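Uncharacterized protein MJ0327 (Methanocaldococcus jannaschii DSM 2661, PDB 2QTD) is of unknown function but probably binds an iron-molybdenum cofactor or a related metal cluster. Local coordinates at residues V7-D12 against D85-N90; L27-D32 against K89-F94; A59-N64 against G97-I102. One frame throughout, in Å; residues are numbered along the deposited sequence.

Contact 1: V7-D12 against D85-N90; sequences VAISMD and DDVDKN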
loop_
_atom_site.group_PDB
_atom_site.type_symbol
_atom_site.label_atom_id
_atom_site.label_comp_id
_atom_site.label_asym_id
_atom_site.label_seq_id
_atom_site.Cartn_x
_atom_site.Cartn_y
_atom_site.Cartn_z
ATOM N N VAL A 7 1.214 -4.730 -4.526
ATOM C CA VAL A 7 0.582 -3.631 -3.779
ATOM C C VAL A 7 1.269 -3.503 -2.435
ATOM O O VAL A 7 1.470 -4.500 -1.722
ATOM C CB VAL A 7 -0.923 -3.854 -3.570
ATOM C CG1 VAL A 7 -1.555 -2.625 -2.870
ATOM C CG2 VAL A 7 -1.646 -4.210 -4.933
ATOM N N ALA A 8 1.672 -2.295 -2.109
ATOM C CA ALA A 8 2.190 -1.997 -0.728
ATOM C C ALA A 8 1.108 -1.384 0.194
ATOM O O ALA A 8 0.446 -0.414 -0.158
ATOM C CB ALA A 8 3.436 -1.112 -0.813
ATOM N N ILE A 9 0.957 -1.962 1.371
ATOM C CA ILE A 9 -0.041 -1.515 2.380
ATOM C C ILE A 9 0.654 -1.053 3.630
ATOM O O ILE A 9 1.458 -1.802 4.227
ATOM C CB ILE A 9 -1.050 -2.633 2.720
ATOM C CG1 ILE A 9 -1.547 -3.265 1.408
ATOM C CG2 ILE A 9 -2.170 -2.057 3.662
ATOM C CD1 ILE A 9 -2.544 -4.340 1.503
ATOM N N SER A 10 0.294 0.146 4.100
ATOM C CA SER A 10 0.921 0.707 5.303
ATOM C C SER A 10 0.269 0.068 6.537
ATOM O O SER A 10 -0.907 0.263 6.790
ATOM C CB SER A 10 0.714 2.203 5.263
ATOM O OG SER A 10 -0.663 2.527 5.266
HETATM N N MSE A 11 1.060 -0.697 7.290
HETATM C CA MSE A 11 0.550 -1.531 8.391
HETATM C C MSE A 11 1.086 -1.181 9.785
HETATM O O MSE A 11 2.272 -0.912 9.993
HETATM C CB MSE A 11 0.847 -3.020 8.130
HETATM C CG MSE A 11 0.116 -3.607 6.922
HETATM SE SE MSE A 11 -1.811 -3.636 7.220
HETATM C CE MSE A 11 -1.984 -4.702 8.904
ATOM N N ASP A 12 0.179 -1.199 10.764
ATOM C CA ASP A 12 0.559 -1.361 12.190
ATOM C C ASP A 12 0.412 -2.849 12.540
ATOM O O ASP A 12 -0.076 -3.635 11.735
ATOM C CB ASP A 12 -0.328 -0.515 13.098
ATOM C CG ASP A 12 0.005 0.969 13.046
ATOM O OD1 ASP A 12 1.071 1.385 12.536
ATOM O OD2 ASP A 12 -0.805 1.729 13.565
ATOM N N ASP A 85 -9.954 -0.417 8.964
ATOM C CA ASP A 85 -8.717 -0.951 9.605
ATOM C C ASP A 85 -8.245 -2.312 9.072
ATOM O O ASP A 85 -7.106 -2.735 9.345
ATOM C CB ASP A 85 -8.996 -1.149 11.131
ATOM C CG ASP A 85 -8.973 0.136 11.931
ATOM O OD1 ASP A 85 -8.553 1.195 11.429
ATOM O OD2 ASP A 85 -9.378 0.080 13.114
ATOM N N ASP A 86 -9.102 -3.021 8.335
ATOM C CA ASP A 86 -8.902 -4.452 8.069
ATOM C C ASP A 86 -8.202 -4.628 6.714
ATOM O O ASP A 86 -8.753 -4.295 5.663
ATOM C CB ASP A 86 -10.268 -5.161 8.133
ATOM C CG ASP A 86 -10.168 -6.659 8.017
ATOM O OD1 ASP A 86 -9.596 -7.176 7.057
ATOM O OD2 ASP A 86 -10.752 -7.341 8.881
ATOM N N VAL A 87 -6.975 -5.165 6.759
ATOM C CA VAL A 87 -6.168 -5.353 5.564
ATOM C C VAL A 87 -6.782 -6.358 4.575
ATOM O O VAL A 87 -6.739 -6.139 3.371
ATOM C CB VAL A 87 -4.697 -5.690 5.902
ATOM C CG1 VAL A 87 -4.530 -7.081 6.569
ATOM C CG2 VAL A 87 -3.833 -5.549 4.643
ATOM N N ASP A 88 -7.399 -7.422 5.067
ATOM C CA ASP A 88 -7.973 -8.399 4.127
ATOM C C ASP A 88 -9.175 -7.828 3.405
ATOM O O ASP A 88 -9.299 -8.028 2.179
ATOM C CB ASP A 88 -8.327 -9.714 4.812
ATOM C CG ASP A 88 -7.117 -10.397 5.453
ATOM O OD1 ASP A 88 -6.033 -10.374 4.868
ATOM O OD2 ASP A 88 -7.294 -10.948 6.558
ATOM N N LYS A 89 -10.043 -7.129 4.149
ATOM C CA LYS A 89 -11.195 -6.420 3.559
ATOM C C LYS A 89 -10.744 -5.447 2.489
ATOM O O LYS A 89 -11.310 -5.402 1.406
ATOM C CB LYS A 89 -11.978 -5.651 4.623
ATOM C CG LYS A 89 -13.231 -4.969 4.104
ATOM N N ASN A 90 -9.697 -4.689 2.797
ATOM C CA ASN A 90 -9.126 -3.754 1.814
ATOM C C ASN A 90 -8.470 -4.343 0.562
ATOM O O ASN A 90 -8.613 -3.787 -0.511
ATOM C CB ASN A 90 -8.210 -2.748 2.488
ATOM C CG ASN A 90 -9.005 -1.627 3.149
ATOM O OD1 ASN A 90 -9.277 -0.607 2.504
ATOM N ND2 ASN A 90 -9.423 -1.827 4.429
#

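Contact 2: L27-D32 against K89-F94; sequences LIVRID and KNISLF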
loop_
_atom_site.group_PDB
_atom_site.type_symbol
_atom_site.label_atom_id
_atom_site.label_comp_id
_atom_site.label_asym_id
_atom_site.label_seq_id
_atom_site.Cartn_x
_atom_site.Cartn_y
_atom_site.Cartn_z
ATOM N N LEU A 27 3.370 -3.926 4.193
ATOM C CA LEU A 27 3.028 -5.253 3.696
ATOM C C LEU A 27 3.043 -5.233 2.157
ATOM O O LEU A 27 2.241 -4.516 1.525
ATOM C CB LEU A 27 1.682 -5.702 4.257
ATOM C CG LEU A 27 1.176 -7.105 3.821
ATOM C CD1 LEU A 27 2.086 -8.194 4.410
ATOM C CD2 LEU A 27 -0.223 -7.312 4.326
ATOM N N ILE A 28 3.938 -6.032 1.549
ATOM C CA ILE A 28 4.032 -6.130 0.097
ATOM C C ILE A 28 3.250 -7.383 -0.321
ATOM O O ILE A 28 3.602 -8.505 0.044
ATOM C CB ILE A 28 5.492 -6.157 -0.403
ATOM C CG1 ILE A 28 6.367 -5.052 0.187
ATOM C CG2 ILE A 28 5.551 -6.126 -1.907
ATOM C CD1 ILE A 28 5.820 -3.654 0.047
ATOM N N VAL A 29 2.161 -7.167 -1.048
ATOM C CA VAL A 29 1.327 -8.276 -1.499
ATOM C C VAL A 29 1.385 -8.398 -3.002
ATOM O O VAL A 29 1.244 -7.423 -3.737
ATOM C CB VAL A 29 -0.139 -8.202 -1.004
ATOM C CG1 VAL A 29 -0.222 -8.316 0.511
ATOM C CG2 VAL A 29 -0.827 -6.957 -1.476
ATOM N N ARG A 30 1.606 -9.637 -3.457
ATOM C CA ARG A 30 1.553 -9.982 -4.878
ATOM C C ARG A 30 0.185 -10.589 -5.113
ATOM O O ARG A 30 -0.163 -11.574 -4.473
ATOM C CB ARG A 30 2.629 -10.993 -5.292
ATOM C CG ARG A 30 2.409 -11.750 -6.587
ATOM C CD ARG A 30 2.336 -10.864 -7.775
ATOM N NE ARG A 30 3.577 -10.121 -7.967
ATOM C CZ ARG A 30 3.784 -9.241 -8.952
ATOM N NH1 ARG A 30 2.846 -9.005 -9.872
ATOM N NH2 ARG A 30 4.962 -8.613 -9.031
ATOM N N ILE A 31 -0.561 -10.004 -6.044
ATOM C CA ILE A 31 -1.905 -10.448 -6.409
ATOM C C ILE A 31 -1.791 -10.972 -7.818
ATOM O O ILE A 31 -1.185 -10.321 -8.672
ATOM C CB ILE A 31 -2.923 -9.313 -6.380
ATOM C CG1 ILE A 31 -3.156 -8.813 -4.941
ATOM C CG2 ILE A 31 -4.261 -9.803 -7.102
ATOM C CD1 ILE A 31 -3.596 -7.294 -4.817
ATOM N N ASP A 32 -2.308 -12.172 -8.066
ATOM C CA ASP A 32 -2.168 -12.792 -9.360
ATOM C C ASP A 32 -3.411 -13.564 -9.656
ATOM O O ASP A 32 -3.976 -14.177 -8.744
ATOM C CB ASP A 32 -0.998 -13.752 -9.380
ATOM C CG ASP A 32 -0.259 -13.713 -10.669
ATOM O OD1 ASP A 32 -0.913 -13.540 -11.729
ATOM O OD2 ASP A 32 0.993 -13.799 -10.601
ATOM N N LYS A 89 -10.043 -7.129 4.149
ATOM C CA LYS A 89 -11.195 -6.420 3.559
ATOM C C LYS A 89 -10.744 -5.447 2.489
ATOM O O LYS A 89 -11.310 -5.402 1.406
ATOM C CB LYS A 89 -11.978 -5.651 4.623
ATOM C CG LYS A 89 -13.231 -4.969 4.104
ATOM N N ASN A 90 -9.697 -4.689 2.797
ATOM C CA ASN A 90 -9.126 -3.754 1.814
ATOM C C ASN A 90 -8.470 -4.343 0.562
ATOM O O ASN A 90 -8.613 -3.787 -0.511
ATOM C CB ASN A 90 -8.210 -2.748 2.488
ATOM C CG ASN A 90 -9.005 -1.627 3.149
ATOM O OD1 ASN A 90 -9.277 -0.607 2.504
ATOM N ND2 ASN A 90 -9.423 -1.827 4.429
ATOM N N ILE A 91 -7.779 -5.477 0.712
ATOM C CA ILE A 91 -7.243 -6.201 -0.413
ATOM C C ILE A 91 -8.396 -6.655 -1.291
ATOM O O ILE A 91 -8.329 -6.487 -2.505
ATOM C CB ILE A 91 -6.353 -7.378 0.021
ATOM C CG1 ILE A 91 -5.039 -6.839 0.605
ATOM C CG2 ILE A 91 -6.064 -8.260 -1.161
ATOM C CD1 ILE A 91 -4.257 -7.849 1.471
ATOM N N SER A 92 -9.457 -7.201 -0.689
ATOM C CA SER A 92 -10.661 -7.580 -1.444
ATOM C C SER A 92 -11.286 -6.396 -2.197
ATOM O O SER A 92 -11.618 -6.513 -3.387
ATOM C CB SER A 92 -11.723 -8.223 -0.531
ATOM O OG SER A 92 -11.219 -9.374 0.119
ATOM N N LEU A 93 -11.474 -5.268 -1.501
ATOM C CA LEU A 93 -12.010 -4.042 -2.118
ATOM C C LEU A 93 -11.136 -3.561 -3.277
ATOM O O LEU A 93 -11.648 -3.140 -4.317
ATOM C CB LEU A 93 -12.190 -2.940 -1.069
ATOM C CG LEU A 93 -13.332 -3.135 -0.048
ATOM C CD1 LEU A 93 -13.197 -2.098 1.098
ATOM C CD2 LEU A 93 -14.694 -3.010 -0.717
ATOM N N PHE A 94 -9.821 -3.653 -3.104
ATOM C CA PHE A 94 -8.844 -3.269 -4.133
ATOM C C PHE A 94 -9.054 -4.097 -5.408
ATOM O O PHE A 94 -9.235 -3.574 -6.498
ATOM C CB PHE A 94 -7.403 -3.398 -3.612
ATOM C CG PHE A 94 -6.364 -3.098 -4.642
ATOM C CD1 PHE A 94 -6.016 -1.799 -4.931
ATOM C CD2 PHE A 94 -5.815 -4.117 -5.410
ATOM C CE1 PHE A 94 -5.086 -1.509 -5.922
ATOM C CE2 PHE A 94 -4.899 -3.829 -6.418
ATOM C CZ PHE A 94 -4.518 -2.511 -6.642
#

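Contact 3: A59-N64 against G97-I102; sequences AIICKN and GELSKI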
loop_
_atom_site.group_PDB
_atom_site.type_symbol
_atom_site.label_atom_id
_atom_site.label_comp_id
_atom_site.label_asym_id
_atom_site.label_seq_id
_atom_site.Cartn_x
_atom_site.Cartn_y
_atom_site.Cartn_z
ATOM N N ALA A 59 0.981 -0.173 -6.822
ATOM C CA ALA A 59 -0.043 0.570 -6.101
ATOM C C ALA A 59 0.315 0.597 -4.643
ATOM O O ALA A 59 1.044 -0.317 -4.167
ATOM C CB ALA A 59 -1.397 -0.104 -6.303
ATOM N N ILE A 60 -0.169 1.634 -3.930
ATOM C CA ILE A 60 -0.100 1.746 -2.478
ATOM C C ILE A 60 -1.526 1.834 -1.932
ATOM O O ILE A 60 -2.351 2.502 -2.558
ATOM C CB ILE A 60 0.737 2.997 -2.050
ATOM C CG1 ILE A 60 2.218 2.797 -2.314
ATOM C CG2 ILE A 60 0.537 3.342 -0.555
ATOM C CD1 ILE A 60 3.091 4.113 -2.339
ATOM N N ILE A 61 -1.792 1.213 -0.777
ATOM C CA ILE A 61 -3.034 1.378 0.015
ATOM C C ILE A 61 -2.599 1.976 1.328
ATOM O O ILE A 61 -1.746 1.429 2.005
ATOM C CB ILE A 61 -3.829 0.112 0.182
ATOM C CG1 ILE A 61 -4.238 -0.464 -1.159
ATOM C CG2 ILE A 61 -5.059 0.330 1.058
ATOM C CD1 ILE A 61 -4.891 -1.868 -1.009
ATOM N N CYS A 62 -3.170 3.142 1.637
ATOM C CA CYS A 62 -2.951 3.830 2.902
ATOM C C CYS A 62 -4.159 4.715 3.244
ATOM O O CYS A 62 -5.044 4.895 2.450
ATOM C CB CYS A 62 -1.672 4.668 2.839
ATOM S SG CYS A 62 -1.741 6.056 1.630
ATOM N N LYS A 63 -4.177 5.204 4.471
ATOM C CA LYS A 63 -5.228 6.088 4.936
ATOM C C LYS A 63 -4.868 7.526 4.714
ATOM O O LYS A 63 -5.755 8.329 4.450
ATOM C CB LYS A 63 -5.528 5.848 6.401
ATOM C CG LYS A 63 -6.168 4.524 6.722
ATOM C CD LYS A 63 -6.599 4.510 8.167
ATOM C CE LYS A 63 -7.170 3.192 8.651
ATOM N NZ LYS A 63 -7.672 3.335 10.053
ATOM N N ASN A 64 -3.609 7.868 4.931
ATOM C CA ASN A 64 -3.077 9.238 4.762
ATOM C C ASN A 64 -1.677 9.124 4.259
ATOM O O ASN A 64 -1.034 8.110 4.499
ATOM C CB ASN A 64 -2.984 9.987 6.072
ATOM C CG ASN A 64 -4.311 10.439 6.595
ATOM O OD1 ASN A 64 -4.948 11.326 6.019
ATOM N ND2 ASN A 64 -4.731 9.854 7.711
ATOM N N GLY A 97 -12.077 -3.353 -7.459
ATOM C CA GLY A 97 -12.100 -2.069 -8.096
ATOM C C GLY A 97 -12.859 -1.005 -7.327
ATOM O O GLY A 97 -13.202 0.025 -7.917
ATOM N N GLU A 98 -13.031 -1.207 -6.008
ATOM C CA GLU A 98 -13.893 -0.398 -5.132
ATOM C C GLU A 98 -13.236 0.635 -4.202
ATOM O O GLU A 98 -13.947 1.373 -3.518
ATOM C CB GLU A 98 -14.800 -1.338 -4.324
ATOM C CG GLU A 98 -15.678 -2.172 -5.246
ATOM C CD GLU A 98 -16.775 -2.947 -4.565
ATOM O OE1 GLU A 98 -16.966 -2.796 -3.340
ATOM O OE2 GLU A 98 -17.450 -3.718 -5.285
ATOM N N LEU A 99 -11.911 0.752 -4.230
ATOM C CA LEU A 99 -11.139 1.810 -3.526
ATOM C C LEU A 99 -10.929 3.016 -4.414
ATOM O O LEU A 99 -10.685 2.918 -5.669
ATOM C CB LEU A 99 -9.762 1.299 -3.026
ATOM C CG LEU A 99 -9.754 0.199 -1.964
ATOM C CD1 LEU A 99 -8.288 -0.110 -1.517
ATOM C CD2 LEU A 99 -10.660 0.487 -0.722
ATOM N N SER A 100 -11.014 4.153 -3.751
ATOM C CA SER A 100 -10.808 5.458 -4.382
ATOM C C SER A 100 -9.334 5.799 -4.484
ATOM O O SER A 100 -8.532 5.445 -3.593
ATOM C CB SER A 100 -11.506 6.508 -3.568
ATOM O OG SER A 100 -12.853 6.254 -3.629
ATOM N N LYS A 101 -8.973 6.450 -5.585
ATOM C CA LYS A 101 -7.604 6.856 -5.882
ATOM C C LYS A 101 -7.375 8.242 -5.290
ATOM O O LYS A 101 -8.172 9.177 -5.511
ATOM C CB LYS A 101 -7.398 6.819 -7.417
ATOM C CG LYS A 101 -5.972 7.018 -7.910
ATOM C CD LYS A 101 -5.907 6.844 -9.441
ATOM C CE LYS A 101 -4.478 6.924 -9.938
ATOM N NZ LYS A 101 -4.410 6.619 -11.421
ATOM N N ILE A 102 -6.306 8.382 -4.516
ATOM C CA ILE A 102 -5.998 9.652 -3.876
ATOM C C ILE A 102 -5.507 10.628 -4.930
ATOM O O ILE A 102 -4.619 10.319 -5.703
ATOM C CB ILE A 102 -4.973 9.468 -2.737
ATOM C CG1 ILE A 102 -5.565 8.618 -1.601
ATOM C CG2 ILE A 102 -4.474 10.886 -2.240
ATOM C CD1 ILE A 102 -4.583 8.193 -0.472
#

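Contact 1: V7-D12 against D85-N90
Val-87, in the first turn of helix 87-95, sits over the side chains of Ile-9 and Met-11 of strand 5-11, joining the C-terminal helix to the central strand of the ribonuclease H-like mixed sheet. The contact across the two segments is wholly apolar. Ile-9 and Met-11, alternate residues of the strand, converge on one valine. CG2 of Val-87 meets Ile-9 CD1 at 3.6 Å, the two side chains running at a slant to one another. The selenomethionine at position 11 comes in roughly at a right angle: its chain folds back at chi2 (-66°) and chi3 (-57°), which swings SE to 3.8 Å from Val-87 CB and leaves the terminal CE near CG1. Val-87 thus rests on two buried side chains of the strand, and on the neighbouring turn Ile-91 also touches Ile-9.

The polar interactions stay within residues 85-90 and fix the start of the helix. Asp-86 is the N-cap, its OD1 accepting from Lys-89 N at 2.9 Å. The backbone O of Asp-86 receives two donors from Asn-90, the main-chain N and the side-chain amide, while Asn-90 OD1 accepts from Glu-83 N, so both ends of the buried amide are satisfied. The bond from Asn-90 ND2 to Asp-86 O is 2.8 Å long and nearly straight (175°), leaving in the amide plane but reaching the oxygen from above its carbonyl plane.

Contact 2: L27-D32 against K89-F94
With CG1 anti to the carbonyl carbon (chi1 -68°) and CD1 extended beyond it, Ile-31 reaches out from strand 25-32 to the ring of Phe-94, whose own CG lies anti to the backbone N (chi1 177°) and carries the phenyl group off helix 87-95 toward the sheet. The methyl CD1 of Ile-31 comes to 3.9 Å from Phe-94 CD2 and is almost as near to CE2, approaching this part of the ring obliquely; the two side chains are set at a slant. One turn earlier in the helix, Ile-91 extends CD1 toward CG1 of Val-29, and the two meet tip to tip at 4.2 Å in the conformer described here, Val-29 being modelled in two.

Val-29 and Ile-31 project from the same face of the strand, while Ile-91 and Phe-94, three residues apart, occupy the helix side that faces them. This is the packing of an alpha helix on one face of a mixed beta sheet, within the ribonuclease H-like fold, and all four residues are buried. Other strands share the helix face: Ile-91 also touches Val-36 of strand 35-43, and Phe-94 touches Val-7 of strand 5-11. The phenyl ring has an aromatic neighbour too, making an edge-to-face contact with Tyr-80 of strand 78-81. Within the helix, Leu-93 N bonds to Lys-89 O, and Phe-94 N donates to Asn-90 O at 2.9 Å.

Contact 3: A59-N64 against G97-I102
Ile-61 of strand 59-62 meets Leu-99 of the tail that follows helix 87-95 through the leucine CD1 methyl, which touches CD1, CG1 and CG2 of the isoleucine. The nearest of these, Ile-61 CD1, is 3.9 Å from Leu-99 CD1, and Ile-61 CG1 is 4.1 Å from it, so the methyl lies against the forked side chain as a whole and not against its end alone. The two side chains cross at about a right angle. Ile-61 is further enclosed by Val-7 of the adjoining strand 5-11 and by Phe-94 of the helix.

At the next residue the tail is met by sulfur. Cys-62 holds SG between its backbone N and carbonyl carbon (chi1 65°), turned toward Ile-102, whose CD1 lies 4.1 Å from that sulfur. The tail is brought here by the end of the helix: Gly-97, with positive phi (82°), forms a Schellman motif that closes the last turn. Successive strand residues point to opposite faces of the sheet in this ribonuclease H-like fold, so the tail passes from the helix 87-95 face, where Leu-99 meets Ile-61, around the edge strand 78-81 to the other face, where Ile-102 meets Cys-62. Ile-102 also touches Ile-79 of that edge strand, and its carbonyl O accepts a hydrogen bond from Tyr-70 OH. Just past the strand, Lys-63 turns away from the tail at its CB, and its NZ forms a salt bridge with Asp-85.

The three contacts gather around one sheet, and their centres lie about 8 Å (contacts 1 and 2), 10 Å (1 and 3) and 11 Å (2 and 3) apart. Contacts 1 and 2 both use helix 87-95, its first turn on strand 5-11 and its later turns on the neighbouring strand 25-32, and share Lys-89 and Asn-90. Contact 3 takes the tail after that helix to strand 59-62, on the other flank of strand 5-11. Backbone bonds tie these strands together. In the chain, the three strand segments come first and their partners follow in the same order, so the C-terminal part lies across three neighbouring strands.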